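Local coordinates for protein diaminobutyrate-pyruvate transaminase and L-2,4-diaminobutyrate decarboxylase (Vibrio parahaemolyticus, PDB 2QMA) that probably binds pyridoxal 5'-phosphate and acts as the carbon-carbon lyase part, a decarboxylase domain, of a longer protein that also carries an aminotransferase domain, at residues Thr109-Ala115 / His324-Thr330; Ala118-Ile122 / Arg374-Lys379; Asn413-Glu417 / Phe429-His433. The contacts are given in a common frame with arbitrary orientation. Where two conformers were deposited one is given. Residues are numbered along the deposited sequence.

Contact 1. Residues Thr109-Ala115 / His324-Thr330; sequences TPPLMPA and HKLFYQT
This buried contact lies in the pyridoxal-phosphate-dependent decarboxylase domain, of the PLP aminotransferase-like fold, and joins the lead-in and first turn of helix 113-125 to the loop between strands 318-322 and 334-338. That loop carries Lys325, the lysine predicted to hold the cofactor as an internal aldimine; here it is unmodified, its NZ forms a salt bridge with Asp322, and its CA-to-CB bond points away from 109-115.

Residues Thr109 to Leu112 are extended (phi -69 to -93°, psi 127 to 140°), with Leu112 as N-cap residue before the helix. Opposite, Lys325 to Tyr328 form a type I beta turn, closed by Tyr328 N to Lys325 O at 3.1 Å; Tyr328 then takes a left-handed conformation (65/16°), and Gln329 and Thr330 are extended. CA atoms approach to 5.5 Å for Thr109 and Lys325, 5.1 Å for Pro111 and Tyr328, and 5.3 Å for Ala115 and Gln329.

Tyr328 O receives Leu112 N at 2.8 Å and, more weakly, the CA-H of Pro111, with CA to O 3.4 Å. Leu112 CG packs on Tyr328 CB at 3.5 Å, while the Tyr328 ring meets Phe23 of the second subunit edge-to-face and its OH bonds to Leu473 O. Gln329, m at chi1 and chi2, curls back so that NE2 reaches Phe327 O at 2.8 Å, and Ala115 CB rests 3.5 Å from Gln329 OE1. Water 1 links Thr109 N to His324 O. Thr109, in the t rotamer, donates OG1 to Lys325 O at 2.7 Å.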
# COMPACT_ATOMS: atom_id res chain seq x y z
N THR A 109 -12.64 5.74 -8.34
CA THR A 109 -12.67 5.58 -9.78
C THR A 109 -13.21 4.23 -10.26
O THR A 109 -12.91 3.16 -9.66
CB THR A 109 -11.23 5.91 -10.37
OG1 THR A 109 -11.34 6.41 -11.71
CG2 THR A 109 -10.26 4.74 -10.30
N PRO A 110 -14.03 4.25 -11.32
CA PRO A 110 -14.38 2.97 -11.94
C PRO A 110 -13.11 2.45 -12.67
O PRO A 110 -12.46 3.20 -13.43
CB PRO A 110 -15.53 3.33 -12.89
CG PRO A 110 -15.28 4.79 -13.28
CD PRO A 110 -14.64 5.41 -12.02
N PRO A 111 -12.70 1.21 -12.37
CA PRO A 111 -11.42 0.66 -12.84
C PRO A 111 -11.36 0.35 -14.35
O PRO A 111 -12.27 -0.23 -14.92
CB PRO A 111 -11.25 -0.63 -12.01
CG PRO A 111 -12.63 -1.01 -11.65
CD PRO A 111 -13.44 0.26 -11.52
N LEU A 112 -10.27 0.79 -14.96
CA LEU A 112 -9.99 0.52 -16.33
C LEU A 112 -9.68 -0.95 -16.50
O LEU A 112 -8.97 -1.56 -15.71
CB LEU A 112 -8.79 1.34 -16.80
CG LEU A 112 -9.00 2.56 -17.73
CD1 LEU A 112 -7.67 2.92 -18.39
CD2 LEU A 112 -10.13 2.42 -18.78
N MSE A 113 -10.18 -1.51 -17.57
CA MSE A 113 -9.98 -2.93 -17.85
C MSE A 113 -8.51 -3.36 -17.82
O MSE A 113 -8.20 -4.42 -17.26
CB MSE A 113 -10.60 -3.30 -19.20
CG MSE A 113 -10.82 -4.80 -19.35
SE MSE A 113 -12.26 -5.36 -18.20
CE MSE A 113 -13.75 -4.61 -19.26
N PRO A 114 -7.60 -2.59 -18.44
CA PRO A 114 -6.19 -2.93 -18.37
C PRO A 114 -5.59 -2.97 -16.97
O PRO A 114 -4.71 -3.79 -16.72
CB PRO A 114 -5.51 -1.83 -19.22
CG PRO A 114 -6.51 -0.79 -19.41
CD PRO A 114 -7.83 -1.45 -19.37
N ALA A 115 -6.06 -2.10 -16.08
CA ALA A 115 -5.69 -2.20 -14.65
C ALA A 115 -6.24 -3.48 -14.00
O ALA A 115 -5.52 -4.15 -13.27
CB ALA A 115 -6.11 -0.99 -13.90
N HIS A 324 -4.98 5.97 -9.30
CA HIS A 324 -6.23 5.37 -8.93
C HIS A 324 -7.31 6.40 -8.74
O HIS A 324 -8.36 6.10 -8.20
CB HIS A 324 -6.10 4.41 -7.73
CG HIS A 324 -5.53 5.03 -6.50
ND1 HIS A 324 -6.15 6.04 -5.80
CD2 HIS A 324 -4.41 4.72 -5.80
CE1 HIS A 324 -5.43 6.35 -4.73
NE2 HIS A 324 -4.37 5.56 -4.71
N LYS A 325 -7.04 7.63 -9.17
CA LYS A 325 -8.10 8.61 -9.31
C LYS A 325 -8.45 8.73 -10.82
O LYS A 325 -9.07 7.82 -11.42
CB LYS A 325 -7.75 9.94 -8.62
CG LYS A 325 -7.79 9.85 -7.08
CD LYS A 325 -7.25 11.10 -6.41
CE LYS A 325 -7.63 11.22 -4.95
NZ LYS A 325 -6.94 10.34 -3.96
N LEU A 326 -8.04 9.82 -11.46
CA LEU A 326 -8.52 10.11 -12.79
C LEU A 326 -7.83 9.30 -13.89
O LEU A 326 -8.26 9.30 -15.04
CB LEU A 326 -8.36 11.61 -13.03
CG LEU A 326 -9.20 12.44 -13.99
CD1 LEU A 326 -10.70 12.14 -13.96
CD2 LEU A 326 -8.86 13.95 -13.76
N PHE A 327 -6.76 8.58 -13.54
CA PHE A 327 -6.16 7.62 -14.50
C PHE A 327 -6.86 6.24 -14.52
O PHE A 327 -6.48 5.34 -15.28
CB PHE A 327 -4.70 7.37 -14.20
CG PHE A 327 -3.76 8.54 -14.50
CD1 PHE A 327 -2.98 8.56 -15.67
CD2 PHE A 327 -3.56 9.55 -13.55
CE1 PHE A 327 -2.05 9.60 -15.91
CE2 PHE A 327 -2.67 10.58 -13.78
CZ PHE A 327 -1.89 10.60 -14.96
N TYR A 328 -7.87 6.08 -13.67
CA TYR A 328 -8.72 4.87 -13.63
C TYR A 328 -8.06 3.54 -13.22
O TYR A 328 -8.63 2.47 -13.45
CB TYR A 328 -9.38 4.67 -14.99
CG TYR A 328 -10.10 5.91 -15.48
CD1 TYR A 328 -11.25 6.37 -14.83
CD2 TYR A 328 -9.68 6.55 -16.65
CE1 TYR A 328 -11.96 7.48 -15.30
CE2 TYR A 328 -10.41 7.69 -17.15
CZ TYR A 328 -11.53 8.14 -16.44
OH TYR A 328 -12.22 9.23 -16.89
N GLN A 329 -6.87 3.62 -12.64
CA GLN A 329 -6.19 2.42 -12.16
C GLN A 329 -6.86 1.93 -10.86
O GLN A 329 -7.38 2.73 -10.09
CB GLN A 329 -4.68 2.70 -11.94
CG GLN A 329 -4.02 3.28 -13.23
CD GLN A 329 -4.28 2.41 -14.47
OE1 GLN A 329 -3.67 1.35 -14.63
NE2 GLN A 329 -5.21 2.84 -15.32
N THR A 330 -6.79 0.62 -10.60
CA THR A 330 -7.25 0.09 -9.32
C THR A 330 -6.38 0.58 -8.12
O THR A 330 -5.15 0.76 -8.24
CB THR A 330 -7.28 -1.45 -9.32
OG1 THR A 330 -6.02 -1.92 -9.77
CG2 THR A 330 -8.40 -2.04 -10.24
O HOH W 1 -10.25 4.74 -6.67

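Contact 2. Residues Ala118-Ile122 / Arg374-Lys379; sequences AEAMI and RFDALK
Ile122 (m, t) lies over one face of the Arg374 guanidinium, its CG2 3.8 Å from Arg374 NH1, and its CD1 comes within 3.2 Å of Phe375 O. Helical residues Ala118-Ile122 pack here on the entry to helix 377-386, with CA atoms 5.2 Å apart for Ala118 and Lys379 and 6.1 Å for Ile122 and Phe375. Residues 374-379 start extended at Arg374, pass through an inverse gamma turn centred on Phe375 and then become helical.

Leu378 (t, p) fills the apolar side: CD2 is 3.9 Å from Met121 CB and 4.0 Å from Ile122 CG1. Alongside runs a buried salt-bridge network. Glu119 (m, m) takes Arg374 NH2 on OE1 at 2.7 Å and Lys379 NZ on OE2 at 2.8 Å; Asp376 OD1 pairs with Arg374 NH2 at 3.0 Å and, weakly, with Lys379 NZ at 3.1 Å.

Glu119 OE2 also accepts from Thr330, Asp376 OD2 bonds Ser332, and Lys379 NZ reaches the carbonyls of Thr330 and Ser332. The network crosses the dimer interface, where Glu119 and Arg374 pair reciprocally with Arg374 and Glu119 of the second subunit. Helix 113-125 is thus tied to helix 377-386 and to the loop before strand 334-338, while Phe375 packs on helix 136-152.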
# COMPACT_ATOMS: atom_id res chain seq x y z
N ALA A 118 -4.21 -6.37 -15.29
CA ALA A 118 -2.89 -6.26 -14.64
C ALA A 118 -2.91 -6.85 -13.22
O ALA A 118 -1.96 -7.53 -12.82
CB ALA A 118 -2.39 -4.79 -14.64
N GLU A 119 -3.98 -6.61 -12.46
CA GLU A 119 -4.03 -7.12 -11.09
C GLU A 119 -3.96 -8.63 -11.05
O GLU A 119 -3.40 -9.19 -10.12
CB GLU A 119 -5.33 -6.71 -10.40
CG GLU A 119 -5.41 -5.21 -10.09
CD GLU A 119 -4.63 -4.79 -8.85
OE1 GLU A 119 -3.69 -5.49 -8.48
OE2 GLU A 119 -4.95 -3.73 -8.27
N ALA A 120 -4.58 -9.29 -12.04
CA ALA A 120 -4.53 -10.76 -12.16
C ALA A 120 -3.11 -11.28 -12.27
O ALA A 120 -2.74 -12.27 -11.60
CB ALA A 120 -5.42 -11.27 -13.35
N MSE A 121 -2.30 -10.60 -13.09
CA MSE A 121 -0.89 -10.95 -13.24
C MSE A 121 -0.06 -10.56 -12.00
O MSE A 121 0.80 -11.33 -11.57
CB MSE A 121 -0.32 -10.34 -14.52
CG MSE A 121 -1.02 -10.85 -15.77
SE MSE A 121 -0.50 -9.91 -17.39
CE MSE A 121 1.32 -10.60 -17.52
N ILE A 122 -0.33 -9.39 -11.42
CA ILE A 122 0.37 -8.99 -10.20
C ILE A 122 0.15 -10.07 -9.13
O ILE A 122 1.08 -10.50 -8.47
CB ILE A 122 -0.16 -7.59 -9.65
CG1 ILE A 122 0.10 -6.46 -10.69
CG2 ILE A 122 0.48 -7.25 -8.29
CD1 ILE A 122 -0.64 -5.13 -10.48
N ARG A 374 4.07 -3.83 -3.63
CA ARG A 374 3.47 -4.57 -4.72
C ARG A 374 3.72 -3.91 -6.07
O ARG A 374 4.07 -2.73 -6.18
CB ARG A 374 1.98 -4.95 -4.46
CG ARG A 374 0.98 -3.99 -4.89
CD ARG A 374 -0.40 -4.16 -4.25
NE ARG A 374 -1.10 -5.40 -4.58
CZ ARG A 374 -1.84 -5.60 -5.69
NH1 ARG A 374 -2.44 -6.79 -5.89
NH2 ARG A 374 -1.99 -4.64 -6.59
N PHE A 375 3.57 -4.74 -7.11
CA PHE A 375 3.90 -4.37 -8.48
C PHE A 375 2.76 -3.54 -9.12
O PHE A 375 2.25 -3.88 -10.20
CB PHE A 375 4.21 -5.71 -9.23
CG PHE A 375 4.71 -5.55 -10.68
CD1 PHE A 375 5.14 -4.32 -11.18
CD2 PHE A 375 4.78 -6.67 -11.50
CE1 PHE A 375 5.61 -4.20 -12.51
CE2 PHE A 375 5.25 -6.56 -12.83
CZ PHE A 375 5.66 -5.32 -13.32
N ASP A 376 2.36 -2.46 -8.47
CA ASP A 376 1.30 -1.62 -9.03
C ASP A 376 1.63 -0.95 -10.41
O ASP A 376 0.72 -0.58 -11.19
CB ASP A 376 0.89 -0.54 -8.01
CG ASP A 376 0.20 -1.11 -6.80
OD1 ASP A 376 -0.65 -2.00 -7.01
OD2 ASP A 376 0.53 -0.71 -5.64
N ALA A 377 2.90 -0.77 -10.69
CA ALA A 377 3.33 -0.03 -11.89
C ALA A 377 2.90 -0.82 -13.13
O ALA A 377 2.83 -0.25 -14.23
CB ALA A 377 4.83 0.18 -11.87
N LEU A 378 2.59 -2.11 -12.95
CA LEU A 378 2.20 -2.96 -14.11
C LEU A 378 0.91 -2.43 -14.69
O LEU A 378 0.75 -2.37 -15.91
CB LEU A 378 2.10 -4.47 -13.77
CG LEU A 378 1.70 -5.41 -14.95
CD1 LEU A 378 2.78 -5.48 -16.03
CD2 LEU A 378 1.33 -6.86 -14.50
N LYS A 379 0.01 -1.95 -13.82
CA LYS A 379 -1.25 -1.36 -14.22
C LYS A 379 -1.02 -0.23 -15.25
O LYS A 379 -1.62 -0.26 -16.31
CB LYS A 379 -2.02 -0.81 -13.02
CG LYS A 379 -2.32 -1.83 -11.94
CD LYS A 379 -2.71 -1.08 -10.64
CE LYS A 379 -2.68 -2.00 -9.50
NZ LYS A 379 -3.35 -1.38 -8.31

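Contact 3. Residues Asn413-Glu417 / Phe429-His433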
# COMPACT_ATOMS: atom_id res chain seq x y z
N ASN A 413 -32.58 24.72 -13.93
CA ASN A 413 -33.56 23.89 -13.24
C ASN A 413 -33.91 24.53 -11.90
O ASN A 413 -33.07 24.60 -10.99
CB ASN A 413 -33.02 22.47 -13.05
CG ASN A 413 -34.04 21.52 -12.46
OD1 ASN A 413 -34.63 21.79 -11.42
ND2 ASN A 413 -34.23 20.40 -13.12
N ASP A 414 -35.16 24.99 -11.82
CA ASP A 414 -35.70 25.71 -10.65
C ASP A 414 -35.72 24.86 -9.37
O ASP A 414 -35.87 25.42 -8.27
CB ASP A 414 -37.14 26.26 -10.88
CG ASP A 414 -37.53 26.44 -12.38
OD1 ASP A 414 -36.79 26.06 -13.33
OD2 ASP A 414 -38.65 26.97 -12.61
N GLN A 415 -35.59 23.53 -9.51
CA GLN A 415 -35.60 22.61 -8.36
C GLN A 415 -34.26 22.52 -7.62
O GLN A 415 -34.18 21.93 -6.54
CB GLN A 415 -36.07 21.21 -8.79
CG GLN A 415 -37.49 21.12 -9.33
CD GLN A 415 -38.52 21.41 -8.24
OE1 GLN A 415 -38.95 22.56 -8.08
NE2 GLN A 415 -38.88 20.40 -7.46
N PHE A 416 -33.21 23.12 -8.20
CA PHE A 416 -31.86 23.09 -7.65
C PHE A 416 -31.24 24.47 -7.69
O PHE A 416 -31.75 25.36 -8.37
CB PHE A 416 -30.97 22.09 -8.42
CG PHE A 416 -31.49 20.67 -8.36
CD1 PHE A 416 -31.20 19.87 -7.26
CD2 PHE A 416 -32.31 20.16 -9.37
CE1 PHE A 416 -31.70 18.56 -7.16
CE2 PHE A 416 -32.82 18.86 -9.30
CZ PHE A 416 -32.52 18.05 -8.19
N GLU A 417 -30.16 24.64 -6.95
CA GLU A 417 -29.36 25.85 -7.00
C GLU A 417 -27.89 25.47 -7.18
O GLU A 417 -27.32 24.72 -6.38
CB GLU A 417 -29.57 26.67 -5.73
CG GLU A 417 -28.57 27.82 -5.59
CD GLU A 417 -28.74 28.61 -4.29
OE1 GLU A 417 -29.20 28.04 -3.26
OE2 GLU A 417 -28.35 29.80 -4.30
N PHE A 429 -23.84 21.88 -5.74
CA PHE A 429 -25.21 22.34 -5.88
C PHE A 429 -26.05 21.82 -4.73
O PHE A 429 -25.56 21.09 -3.90
CB PHE A 429 -25.78 21.83 -7.21
CG PHE A 429 -26.08 20.35 -7.22
CD1 PHE A 429 -27.40 19.89 -7.09
CD2 PHE A 429 -25.06 19.42 -7.36
CE1 PHE A 429 -27.70 18.52 -7.11
CE2 PHE A 429 -25.34 18.04 -7.40
CZ PHE A 429 -26.67 17.60 -7.26
N ARG A 430 -27.31 22.21 -4.69
CA ARG A 430 -28.17 21.75 -3.63
C ARG A 430 -29.58 21.73 -4.16
O ARG A 430 -29.87 22.42 -5.14
CB ARG A 430 -28.05 22.66 -2.40
CG ARG A 430 -28.52 24.09 -2.61
CD ARG A 430 -28.53 24.76 -1.27
NE ARG A 430 -28.80 26.19 -1.33
CZ ARG A 430 -28.70 27.01 -0.28
NH1 ARG A 430 -28.35 26.53 0.91
NH2 ARG A 430 -28.95 28.30 -0.42
N ALA A 431 -30.42 20.87 -3.57
CA ALA A 431 -31.86 20.96 -3.77
C ALA A 431 -32.38 22.24 -3.13
O ALA A 431 -31.94 22.62 -2.04
CB ALA A 431 -32.57 19.75 -3.19
N THR A 432 -33.31 22.91 -3.80
CA THR A 432 -33.84 24.17 -3.31
C THR A 432 -35.36 24.07 -3.02
O THR A 432 -36.03 23.15 -3.51
CB THR A 432 -33.44 25.32 -4.27
OG1 THR A 432 -33.57 26.57 -3.60
CG2 THR A 432 -34.29 25.29 -5.54
N HIS A 433 -35.88 24.98 -2.19
CA HIS A 433 -37.30 25.02 -1.79
C HIS A 433 -37.55 26.41 -1.19
O HIS A 433 -36.65 26.97 -0.55
CB HIS A 433 -37.60 23.95 -0.73
CG HIS A 433 -39.07 23.70 -0.50
ND1 HIS A 433 -39.76 24.25 0.57
CD2 HIS A 433 -39.97 22.97 -1.19
CE1 HIS A 433 -41.02 23.87 0.51
NE2 HIS A 433 -41.18 23.08 -0.54
O HOH W 2 -37.92 23.50 -5.02
O HOH W 3 -31.72 28.67 -3.12
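Strands 416-418 and 426-431 form an antiparallel beta hairpin at the edge of a four-stranded sheet, paired here at its open end. Glu417 and Arg430 are a hydrogen-bonded pair, with Glu417 N to Arg430 O 2.9 Å and Arg430 N to Glu417 O 3.0 Å; Phe416 and Ala431 make the adjoining non-hydrogen-bonded pair, CA atoms 4.4 Å apart. Thr432 N to Gln415 O, 3.0 Å, extends the ladder past the strands. A type I turn from Asn413 to Phe416 leads into the first strand, reinforced by an Asx turn in which Asn413 OD1 accepts Gln415 N at 2.8 Å.

On the face bearing Phe416 and Phe429, their rings meet obliquely, centroids 5.7 Å apart, against helices 389-411 and 479-495. Ala431 CB lies 4.2 Å from Phe416 CE1 and touches helix 438-452. The face bearing Glu417 and Arg430 holds their salt bridge: Glu417 OE1 receives Arg430 NE at 2.7 Å and Arg430 NH2 at 2.9 Å, and water 3 donates to the same oxygen and bonds Thr432 OG1.

How the contacts relate
Contacts 1 and 2 are neighbours, centres 12 Å apart, and both use helix 113-125: its start meets the 324-330 loop, its middle meets 374-379. Their segments alternate along the chain, and they join directly through Thr330, whose OG1 lies 2.6 Å from Glu119 OE2 and whose O lies 2.8 Å from Lys379 NZ. Both touch the second subunit, so the loop carrying the predicted cofactor lysine itself reaches the dimer interface. Contact 3 follows in sequence and lies in the smaller antiparallel sheet, with centres 32 Å from contact 1 and 44 Å from contact 2; its nearest atoms are about 17 and 29 Å from theirs, and the other subunit does not touch it.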